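Local coordinates for protein Rho guanyl nucleotide exchange factor (Rom2), putative (Aspergillus fumigatus Af293, PDB 5O51) that probably acts as a guanyl-nucleotide exchange factor for Rho-type GTPases, the part here being its CNH domain, a beta-propeller, at residues R259-N271 / A282-S296. Numbering follows the deposited sequence.
Sequences RPDWKISWEGNPN and AFEPNFIEIRHIETS
Trp-266 is packed on both faces, with Ala-282 CB 3.4 Å above its ring plane on one side and CG2 of Ile-264, from its own segment, over the centre of the opposite side. At the ring's edge stands the carboxylate of Glu-289, its plane 77° from that of the indole. The same Ile-264 CG2 rests on a face of the Arg-291 guanidinium, 3.6 Å from CZ, so one methyl group is shared between an aromatic and a cationic surface. Ser-296 CB covers a face of Trp-262 in a CH-pi contact, while at the edge NE1 gives a weak hydrogen bond to Glu-294 O.

With CG anti to the backbone N (chi1 -168°), the straight chain of Glu-289 spans the gap and divides its oxygens: OE1 accepts from Glu-267 N at 2.9 Å through its syn lone pair, and OE2 alone receives both NE and NH2 of Arg-291, a salt bridge within 282-296. That guanidinium is further fixed by Arg-291 NH1, which donates in its own plane to Ser-296 O. Other bonds fasten 267-271 to the strands. A water joins Glu-289 OE1 to Gly-268 N, whose residue meets the edge of Phe-287 at CZ. One residue further on, Glu-284 OE2 takes Asn-269 N with its anti lone pair at 2.9 Å, and Asn-271 N binds Phe-283 O. At the far end Arg-259 NH1 forms a salt bridge with Glu-294 OE1 (3.2 Å), the two planes nearly parallel; Glu-239 pairs with NH2 of the same arginine.

Strand 264-265 is an edge strand of the sheet spanning 230-265, and strands 279-284 and 287-292 are the central pair of the next. The contact exemplifies how consecutive beta-propeller blades join, by side-chain packing and bonds from the connecting loop, here in the seven-bladed CNH domain.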
ATOM      1  N   ARG A 259     -10.727  13.450 -19.959  1.00 50.12           N
ATOM      2  CA  ARG A 259     -10.130  12.837 -21.125  1.00 48.58           C
ATOM      3  C   ARG A 259     -10.991  11.624 -21.504  1.00 55.21           C
ATOM      4  O   ARG A 259     -10.576  10.460 -21.300  1.00 47.91           O
ATOM      5  CB  ARG A 259      -8.689  12.426 -20.840  1.00 57.99           C
ATOM      6  CG  ARG A 259      -7.811  13.499 -20.199  1.00 57.54           C
ATOM      7  CD  ARG A 259      -6.336  13.066 -20.211  1.00 60.85           C
ATOM      8  NE  ARG A 259      -5.614  13.565 -19.026  1.00 69.10           N
ATOM      9  CZ  ARG A 259      -4.318  13.370 -18.757  1.00 69.59           C
ATOM     10  NH1 ARG A 259      -3.517  12.677 -19.584  1.00 69.26           N
ATOM     11  NH2 ARG A 259      -3.816  13.899 -17.647  1.00 68.95           N
ATOM     12  N   PRO A 260     -12.196  11.889 -22.043  1.00 54.70           N
ATOM     13  CA  PRO A 260     -13.217  10.834 -22.262  1.00 50.59           C
ATOM     14  C   PRO A 260     -12.818   9.801 -23.287  1.00 48.83           C
ATOM     15  O   PRO A 260     -13.382   8.716 -23.312  1.00 49.08           O
ATOM     16  CB  PRO A 260     -14.461  11.630 -22.721  1.00 53.00           C
ATOM     17  CG  PRO A 260     -13.916  12.862 -23.318  1.00 51.14           C
ATOM     18  CD  PRO A 260     -12.580  13.166 -22.682  1.00 48.85           C
ATOM     19  N   ASP A 261     -11.842  10.123 -24.139  1.00 46.60           N
ATOM     20  CA  ASP A 261     -11.322   9.151 -25.077  1.00 50.50           C
ATOM     21  C   ASP A 261     -10.147   8.290 -24.575  1.00 49.74           C
ATOM     22  O   ASP A 261      -9.646   7.414 -25.315  1.00 48.59           O
ATOM     23  CB  ASP A 261     -10.962   9.859 -26.379  1.00 50.63           C
ATOM     24  CG  ASP A 261     -12.204  10.504 -27.041  1.00 65.16           C
ATOM     25  OD1 ASP A 261     -13.339   9.909 -27.016  1.00 62.20           O
ATOM     26  OD2 ASP A 261     -12.038  11.624 -27.570  1.00 66.59           O
ATOM     27  N   TRP A 262      -9.773   8.487 -23.316  1.00 48.23           N
ATOM     28  CA  TRP A 262      -8.564   7.867 -22.714  1.00 45.94           C
ATOM     29  C   TRP A 262      -9.028   6.821 -21.777  1.00 39.76           C
ATOM     30  O   TRP A 262      -9.805   7.101 -20.859  1.00 38.51           O
ATOM     31  CB  TRP A 262      -7.728   8.917 -21.946  1.00 45.07           C
ATOM     32  CG  TRP A 262      -6.314   8.517 -21.535  1.00 40.54           C
ATOM     33  CD1 TRP A 262      -5.162   8.857 -22.166  1.00 38.81           C
ATOM     34  CD2 TRP A 262      -5.919   7.748 -20.373  1.00 36.99           C
ATOM     35  NE1 TRP A 262      -4.095   8.386 -21.468  1.00 42.21           N
ATOM     36  CE2 TRP A 262      -4.542   7.685 -20.374  1.00 38.46           C
ATOM     37  CE3 TRP A 262      -6.616   7.120 -19.341  1.00 41.65           C
ATOM     38  CZ2 TRP A 262      -3.824   6.972 -19.414  1.00 39.82           C
ATOM     39  CZ3 TRP A 262      -5.890   6.429 -18.357  1.00 38.90           C
ATOM     40  CH2 TRP A 262      -4.520   6.358 -18.413  1.00 38.59           C
ATOM     41  N   LYS A 263      -8.556   5.599 -22.007  1.00 39.29           N
ATOM     42  CA  LYS A 263      -8.915   4.462 -21.166  1.00 38.87           C
ATOM     43  C   LYS A 263      -7.856   3.323 -21.327  1.00 41.27           C
ATOM     44  O   LYS A 263      -7.463   2.978 -22.476  1.00 43.46           O
ATOM     45  CB  LYS A 263     -10.278   3.907 -21.610  1.00 44.84           C
ATOM     46  CG  LYS A 263     -10.827   2.760 -20.771  1.00 38.89           C
ATOM     47  CD  LYS A 263     -12.018   2.053 -21.391  1.00 40.82           C
ATOM     48  CE  LYS A 263     -12.410   0.853 -20.529  1.00 41.99           C
ATOM     49  NZ  LYS A 263     -13.328  -0.075 -21.203  1.00 45.28           N
ATOM     50  N   ILE A 264      -7.471   2.705 -20.195  1.00 39.52           N
ATOM     51  CA  ILE A 264      -6.609   1.493 -20.188  1.00 32.86           C
ATOM     52  C   ILE A 264      -7.440   0.373 -19.634  1.00 31.82           C
ATOM     53  O   ILE A 264      -8.113   0.531 -18.615  1.00 35.24           O
ATOM     54  CB  ILE A 264      -5.345   1.671 -19.279  1.00 34.79           C
ATOM     55  CG1 ILE A 264      -4.405   2.725 -19.860  1.00 37.82           C
ATOM     56  CG2 ILE A 264      -4.614   0.363 -19.019  1.00 34.17           C
ATOM     57  CD1 ILE A 264      -3.447   3.292 -18.867  1.00 38.63           C
ATOM     58  N   SER A 265      -7.384  -0.763 -20.302  1.00 34.95           N
ATOM     59  CA  SER A 265      -7.886  -2.016 -19.761  1.00 34.73           C
ATOM     60  C   SER A 265      -6.660  -2.881 -19.498  1.00 33.03           C
ATOM     61  O   SER A 265      -5.916  -3.177 -20.445  1.00 30.47           O
ATOM     62  CB  SER A 265      -8.835  -2.722 -20.780  1.00 34.51           C
ATOM     63  OG  SER A 265     -10.185  -2.225 -20.611  1.00 37.82           O
ATOM     64  N   TRP A 266      -6.482  -3.348 -18.266  1.00 35.34           N
ATOM     65  CA  TRP A 266      -5.233  -4.112 -17.910  1.00 30.96           C
ATOM     66  C   TRP A 266      -5.296  -5.537 -18.451  1.00 34.95           C
ATOM     67  O   TRP A 266      -6.374  -6.181 -18.466  1.00 35.19           O
ATOM     68  CB  TRP A 266      -5.012  -4.038 -16.368  1.00 29.78           C
ATOM     69  CG  TRP A 266      -4.815  -2.605 -15.890  1.00 30.26           C
ATOM     70  CD1 TRP A 266      -5.703  -1.858 -15.237  1.00 33.80           C
ATOM     71  CD2 TRP A 266      -3.685  -1.763 -16.137  1.00 27.95           C
ATOM     72  NE1 TRP A 266      -5.214  -0.576 -15.032  1.00 30.26           N
ATOM     73  CE2 TRP A 266      -3.971  -0.499 -15.585  1.00 29.06           C
ATOM     74  CE3 TRP A 266      -2.432  -1.963 -16.784  1.00 31.53           C
ATOM     75  CZ2 TRP A 266      -3.065   0.579 -15.624  1.00 30.47           C
ATOM     76  CZ3 TRP A 266      -1.500  -0.899 -16.809  1.00 32.49           C
ATOM     77  CH2 TRP A 266      -1.829   0.375 -16.233  1.00 29.46           C
ATOM     78  N   GLU A 267      -4.160  -6.030 -18.934  1.00 31.76           N
ATOM     79  CA  GLU A 267      -4.054  -7.440 -19.363  1.00 34.14           C
ATOM     80  C   GLU A 267      -4.274  -8.435 -18.307  1.00 35.84           C
ATOM     81  O   GLU A 267      -4.889  -9.433 -18.590  1.00 37.05           O
ATOM     82  CB  GLU A 267      -2.758  -7.730 -20.134  1.00 34.89           C
ATOM     83  CG  GLU A 267      -2.638  -6.805 -21.378  1.00 37.24           C
ATOM     84  CD  GLU A 267      -1.527  -7.223 -22.316  1.00 41.57           C
ATOM     85  OE1 GLU A 267      -0.955  -8.336 -22.164  1.00 41.11           O
ATOM     86  OE2 GLU A 267      -1.263  -6.458 -23.233  1.00 41.37           O
ATOM     87  N   GLY A 268      -3.834  -8.168 -17.077  1.00 34.63           N
ATOM     88  CA  GLY A 268      -4.001  -9.119 -15.951  1.00 36.65           C
ATOM     89  C   GLY A 268      -5.038  -8.656 -14.936  1.00 34.95           C
ATOM     90  O   GLY A 268      -5.970  -7.943 -15.278  1.00 35.85           O
ATOM     91  N   ASN A 269      -4.859  -9.082 -13.696  1.00 36.45           N
ATOM     92  CA  ASN A 269      -5.677  -8.653 -12.542  1.00 35.58           C
ATOM     93  C   ASN A 269      -4.802  -7.959 -11.497  1.00 35.69           C
ATOM     94  O   ASN A 269      -4.478  -8.518 -10.475  1.00 34.76           O
ATOM     95  CB  ASN A 269      -6.473  -9.855 -11.993  1.00 37.77           C
ATOM     96  CG  ASN A 269      -7.548 -10.324 -13.022  1.00 42.92           C
ATOM     97  OD1 ASN A 269      -8.524  -9.621 -13.259  1.00 46.07           O
ATOM     98  ND2 ASN A 269      -7.267 -11.387 -13.740  1.00 44.94           N
ATOM     99  N   PRO A 270      -4.366  -6.724 -11.793  1.00 36.66           N
ATOM    100  CA  PRO A 270      -3.381  -6.069 -10.891  1.00 33.45           C
ATOM    101  C   PRO A 270      -3.946  -5.845  -9.486  1.00 37.48           C
ATOM    102  O   PRO A 270      -5.136  -5.574  -9.330  1.00 34.44           O
ATOM    103  CB  PRO A 270      -3.029  -4.749 -11.614  1.00 36.83           C
ATOM    104  CG  PRO A 270      -4.117  -4.568 -12.727  1.00 35.09           C
ATOM    105  CD  PRO A 270      -4.565  -5.979 -13.044  1.00 36.45           C
ATOM    106  N   ASN A 271      -3.096  -6.019  -8.481  1.00 33.37           N
ATOM    107  CA  ASN A 271      -3.479  -5.796  -7.076  1.00 32.09           C
ATOM    108  C   ASN A 271      -2.728  -4.552  -6.522  1.00 32.15           C
ATOM    109  O   ASN A 271      -2.881  -4.228  -5.359  1.00 33.62           O
ATOM    110  CB  ASN A 271      -3.216  -7.071  -6.207  1.00 32.31           C
ATOM    111  CG  ASN A 271      -1.775  -7.574  -6.304  1.00 37.11           C
ATOM    112  OD1 ASN A 271      -0.839  -6.778  -6.331  1.00 37.24           O
ATOM    113  ND2 ASN A 271      -1.585  -8.879  -6.335  1.00 38.31           N
ATOM    114  N   ALA A 282       1.321  -1.279 -13.381  1.00 32.41           N
ATOM    115  CA  ALA A 282       0.330  -2.173 -12.731  1.00 28.41           C
ATOM    116  C   ALA A 282       0.992  -3.470 -12.319  1.00 31.86           C
ATOM    117  O   ALA A 282       1.501  -4.173 -13.182  1.00 30.33           O
ATOM    118  CB  ALA A 282      -0.795  -2.456 -13.716  1.00 31.50           C
ATOM    119  N   PHE A 283       1.002  -3.827 -11.009  1.00 30.02           N
ATOM    120  CA  PHE A 283       1.637  -5.102 -10.579  1.00 29.76           C
ATOM    121  C   PHE A 283       0.562  -6.173 -10.420  1.00 29.11           C
ATOM    122  O   PHE A 283      -0.399  -5.938  -9.685  1.00 33.05           O
ATOM    123  CB  PHE A 283       2.333  -4.862  -9.193  1.00 29.61           C
ATOM    124  CG  PHE A 283       3.507  -3.931  -9.276  1.00 31.54           C
ATOM    125  CD1 PHE A 283       3.338  -2.569  -9.438  1.00 33.76           C
ATOM    126  CD2 PHE A 283       4.770  -4.408  -9.237  1.00 33.43           C
ATOM    127  CE1 PHE A 283       4.452  -1.731  -9.589  1.00 36.42           C
ATOM    128  CE2 PHE A 283       5.884  -3.579  -9.335  1.00 34.61           C
ATOM    129  CZ  PHE A 283       5.719  -2.250  -9.523  1.00 35.07           C
ATOM    130  N   GLU A 284       0.756  -7.340 -11.045  1.00 29.35           N
ATOM    131  CA  GLU A 284      -0.118  -8.512 -10.928  1.00 32.97           C
ATOM    132  C   GLU A 284       0.814  -9.666 -10.548  1.00 31.81           C
ATOM    133  O   GLU A 284       2.009  -9.575 -10.780  1.00 29.78           O
ATOM    134  CB  GLU A 284      -0.729  -8.806 -12.327  1.00 34.49           C
ATOM    135  CG  GLU A 284      -1.779  -9.786 -12.278  1.00 53.96           C
ATOM    136  CD  GLU A 284      -1.692 -10.973 -13.200  1.00 42.11           C
ATOM    137  OE1 GLU A 284      -0.788 -11.852 -13.252  1.00 38.53           O
ATOM    138  OE2 GLU A 284      -2.726 -11.036 -13.794  1.00 45.52           O
ATOM    139  N   PRO A 285       0.290 -10.803 -10.025  1.00 38.02           N
ATOM    140  CA  PRO A 285       1.250 -11.831  -9.580  1.00 38.69           C
ATOM    141  C   PRO A 285       2.238 -12.348 -10.627  1.00 35.41           C
ATOM    142  O   PRO A 285       3.383 -12.680 -10.270  1.00 37.73           O
ATOM    143  CB  PRO A 285       0.321 -12.943  -9.042  1.00 36.35           C
ATOM    144  CG  PRO A 285      -0.777 -12.149  -8.418  1.00 39.69           C
ATOM    145  CD  PRO A 285      -1.056 -11.120  -9.513  1.00 41.81           C
ATOM    146  N   ASN A 286       1.854 -12.380 -11.902  1.00 31.66           N
ATOM    147  CA  ASN A 286       2.718 -12.968 -12.944  1.00 31.30           C
ATOM    148  C   ASN A 286       3.339 -11.946 -13.842  1.00 31.33           C
ATOM    149  O   ASN A 286       4.193 -12.281 -14.652  1.00 32.13           O
ATOM    150  CB  ASN A 286       1.971 -14.000 -13.815  1.00 36.78           C
ATOM    151  CG  ASN A 286       1.507 -15.201 -13.037  1.00 39.53           C
ATOM    152  OD1 ASN A 286       0.326 -15.561 -13.054  1.00 48.02           O
ATOM    153  ND2 ASN A 286       2.401 -15.808 -12.334  1.00 39.44           N
ATOM    154  N   PHE A 287       3.028 -10.677 -13.669  1.00 30.93           N
ATOM    155  CA  PHE A 287       3.738  -9.658 -14.484  1.00 31.11           C
ATOM    156  C   PHE A 287       3.483  -8.238 -14.087  1.00 27.88           C
ATOM    157  O   PHE A 287       2.447  -7.879 -13.554  1.00 30.00           O
ATOM    158  CB  PHE A 287       3.417  -9.810 -16.027  1.00 35.34           C
ATOM    159  CG  PHE A 287       1.948  -9.763 -16.382  1.00 32.27           C
ATOM    160  CD1 PHE A 287       1.217 -10.927 -16.501  1.00 37.04           C
ATOM    161  CD2 PHE A 287       1.349  -8.577 -16.757  1.00 35.08           C
ATOM    162  CE1 PHE A 287      -0.113 -10.903 -16.891  1.00 37.77           C
ATOM    163  CE2 PHE A 287       0.021  -8.550 -17.126  1.00 33.15           C
ATOM    164  CZ  PHE A 287      -0.721  -9.694 -17.135  1.00 33.25           C
ATOM    165  N   ILE A 288       4.438  -7.392 -14.409  1.00 27.26           N
ATOM    166  CA  ILE A 288       4.274  -5.948 -14.287  1.00 29.09           C
ATOM    167  C   ILE A 288       3.996  -5.379 -15.683  1.00 31.36           C
ATOM    168  O   ILE A 288       4.782  -5.607 -16.593  1.00 31.86           O
ATOM    169  CB  ILE A 288       5.545  -5.245 -13.791  1.00 30.25           C
ATOM    170  CG1 ILE A 288       6.048  -5.891 -12.492  1.00 31.52           C
ATOM    171  CG2 ILE A 288       5.252  -3.784 -13.534  1.00 32.51           C
ATOM    172  CD1 ILE A 288       7.386  -5.386 -12.039  1.00 34.81           C
ATOM    173  N   GLU A 289       2.910  -4.618 -15.811  1.00 31.50           N
ATOM    174  CA  GLU A 289       2.543  -3.935 -17.069  1.00 32.81           C
ATOM    175  C   GLU A 289       2.820  -2.467 -16.958  1.00 29.78           C
ATOM    176  O   GLU A 289       2.242  -1.798 -16.122  1.00 31.00           O
ATOM    177  CB  GLU A 289       1.060  -4.173 -17.431  1.00 30.47           C
ATOM    178  CG  GLU A 289       0.635  -3.757 -18.865  1.00 32.90           C
ATOM    179  CD  GLU A 289      -0.816  -4.128 -19.236  1.00 34.80           C
ATOM    180  OE1 GLU A 289      -1.471  -4.997 -18.579  1.00 32.74           O
ATOM    181  OE2 GLU A 289      -1.318  -3.487 -20.168  1.00 36.13           O
ATOM    182  N   ILE A 290       3.621  -1.970 -17.879  1.00 30.32           N
ATOM    183  CA  ILE A 290       4.010  -0.534 -17.905  1.00 36.21           C
ATOM    184  C   ILE A 290       3.410   0.238 -19.133  1.00 35.25           C
ATOM    185  O   ILE A 290       3.693  -0.126 -20.276  1.00 35.53           O
ATOM    186  CB  ILE A 290       5.520  -0.393 -17.841  1.00 37.93           C
ATOM    187  CG1 ILE A 290       6.052  -1.173 -16.606  1.00 40.21           C
ATOM    188  CG2 ILE A 290       5.927   1.078 -17.856  1.00 37.57           C
ATOM    189  CD1 ILE A 290       7.569  -1.356 -16.697  1.00 41.09           C
ATOM    190  N   ARG A 291       2.528   1.227 -18.839  1.00 35.58           N
ATOM    191  CA  ARG A 291       1.912   2.100 -19.857  1.00 37.12           C
ATOM    192  C   ARG A 291       2.348   3.583 -19.701  1.00 38.58           C
ATOM    193  O   ARG A 291       2.605   4.072 -18.578  1.00 36.64           O
ATOM    194  CB  ARG A 291       0.380   2.095 -19.798  1.00 34.80           C
ATOM    195  CG  ARG A 291      -0.315   0.716 -19.809  1.00 39.40           C
ATOM    196  CD  ARG A 291      -0.578   0.218 -21.187  1.00 39.81           C
ATOM    197  NE  ARG A 291      -1.428  -0.947 -21.168  1.00 45.09           N
ATOM    198  CZ  ARG A 291      -2.647  -1.052 -21.715  1.00 41.90           C
ATOM    199  NH1 ARG A 291      -3.214  -0.030 -22.386  1.00 38.44           N
ATOM    200  NH2 ARG A 291      -3.311  -2.225 -21.584  1.00 40.08           N
ATOM    201  N   HIS A 292       2.319   4.280 -20.850  1.00 37.50           N
ATOM    202  CA  HIS A 292       2.485   5.755 -20.956  1.00 36.15           C
ATOM    203  C   HIS A 292       1.241   6.529 -20.524  1.00 39.34           C
ATOM    204  O   HIS A 292       0.182   6.373 -21.083  1.00 37.21           O
ATOM    205  CB  HIS A 292       2.849   6.128 -22.384  1.00 37.34           C
ATOM    206  CG  HIS A 292       3.607   7.404 -22.489  1.00 40.35           C
ATOM    207  ND1 HIS A 292       2.986   8.615 -22.408  1.00 38.09           N
ATOM    208  CD2 HIS A 292       4.919   7.662 -22.727  1.00 40.10           C
ATOM    209  CE1 HIS A 292       3.882   9.581 -22.528  1.00 44.11           C
ATOM    210  NE2 HIS A 292       5.060   9.024 -22.728  1.00 42.94           N
ATOM    211  N   ILE A 293       1.361   7.380 -19.522  1.00 35.74           N
ATOM    212  CA  ILE A 293       0.225   8.132 -18.989  1.00 39.40           C
ATOM    213  C   ILE A 293      -0.445   9.101 -19.986  1.00 40.96           C
ATOM    214  O   ILE A 293      -1.607   9.396 -19.865  1.00 43.27           O
ATOM    215  CB  ILE A 293       0.674   8.879 -17.673  1.00 51.08           C
ATOM    216  CG1 ILE A 293      -0.490   9.438 -16.861  1.00 56.68           C
ATOM    217  CG2 ILE A 293       1.610  10.056 -17.968  1.00 55.61           C
ATOM    218  CD1 ILE A 293      -1.313   8.392 -16.145  1.00 63.27           C
ATOM    219  N   GLU A 294       0.301   9.642 -20.936  1.00 41.78           N
ATOM    220  CA  GLU A 294      -0.294  10.524 -21.945  1.00 44.30           C
ATOM    221  C   GLU A 294      -1.000   9.763 -23.033  1.00 43.52           C
ATOM    222  O   GLU A 294      -2.205  10.024 -23.311  1.00 43.15           O
ATOM    223  CB  GLU A 294       0.771  11.444 -22.555  1.00 47.38           C
ATOM    224  CG  GLU A 294       1.431  12.405 -21.576  1.00 51.71           C
ATOM    225  CD  GLU A 294       0.423  13.199 -20.745  1.00 62.94           C
ATOM    226  OE1 GLU A 294      -0.776  13.268 -21.113  1.00 68.23           O
ATOM    227  OE2 GLU A 294       0.834  13.769 -19.692  1.00 73.31           O
ATOM    228  N   THR A 295      -0.287   8.831 -23.655  1.00 38.25           N
ATOM    229  CA  THR A 295      -0.850   8.170 -24.826  1.00 43.05           C
ATOM    230  C   THR A 295      -1.648   6.919 -24.522  1.00 46.45           C
ATOM    231  O   THR A 295      -2.404   6.484 -25.368  1.00 43.54           O
ATOM    232  CB  THR A 295       0.233   7.769 -25.785  1.00 49.54           C
ATOM    233  OG1 THR A 295       0.993   6.723 -25.196  1.00 43.28           O
ATOM    234  CG2 THR A 295       1.149   9.023 -26.155  1.00 46.13           C
ATOM    235  N   SER A 296      -1.392   6.300 -23.365  1.00 39.53           N
ATOM    236  CA  SER A 296      -2.047   5.078 -22.841  1.00 34.35           C
ATOM    237  C   SER A 296      -1.548   3.839 -23.498  1.00 35.61           C
ATOM    238  O   SER A 296      -1.969   2.741 -23.120  1.00 37.94           O
ATOM    239  CB  SER A 296      -3.568   5.094 -22.851  1.00 35.00           C
ATOM    240  OG  SER A 296      -4.085   4.760 -24.159  1.00 37.65           O
TER
HETATM  241  O   HOH W   1      -3.724  12.071 -22.215  1.00 56.05           O
HETATM  242  O   HOH W   2      -2.154  -5.897 -16.055  1.00 35.13           O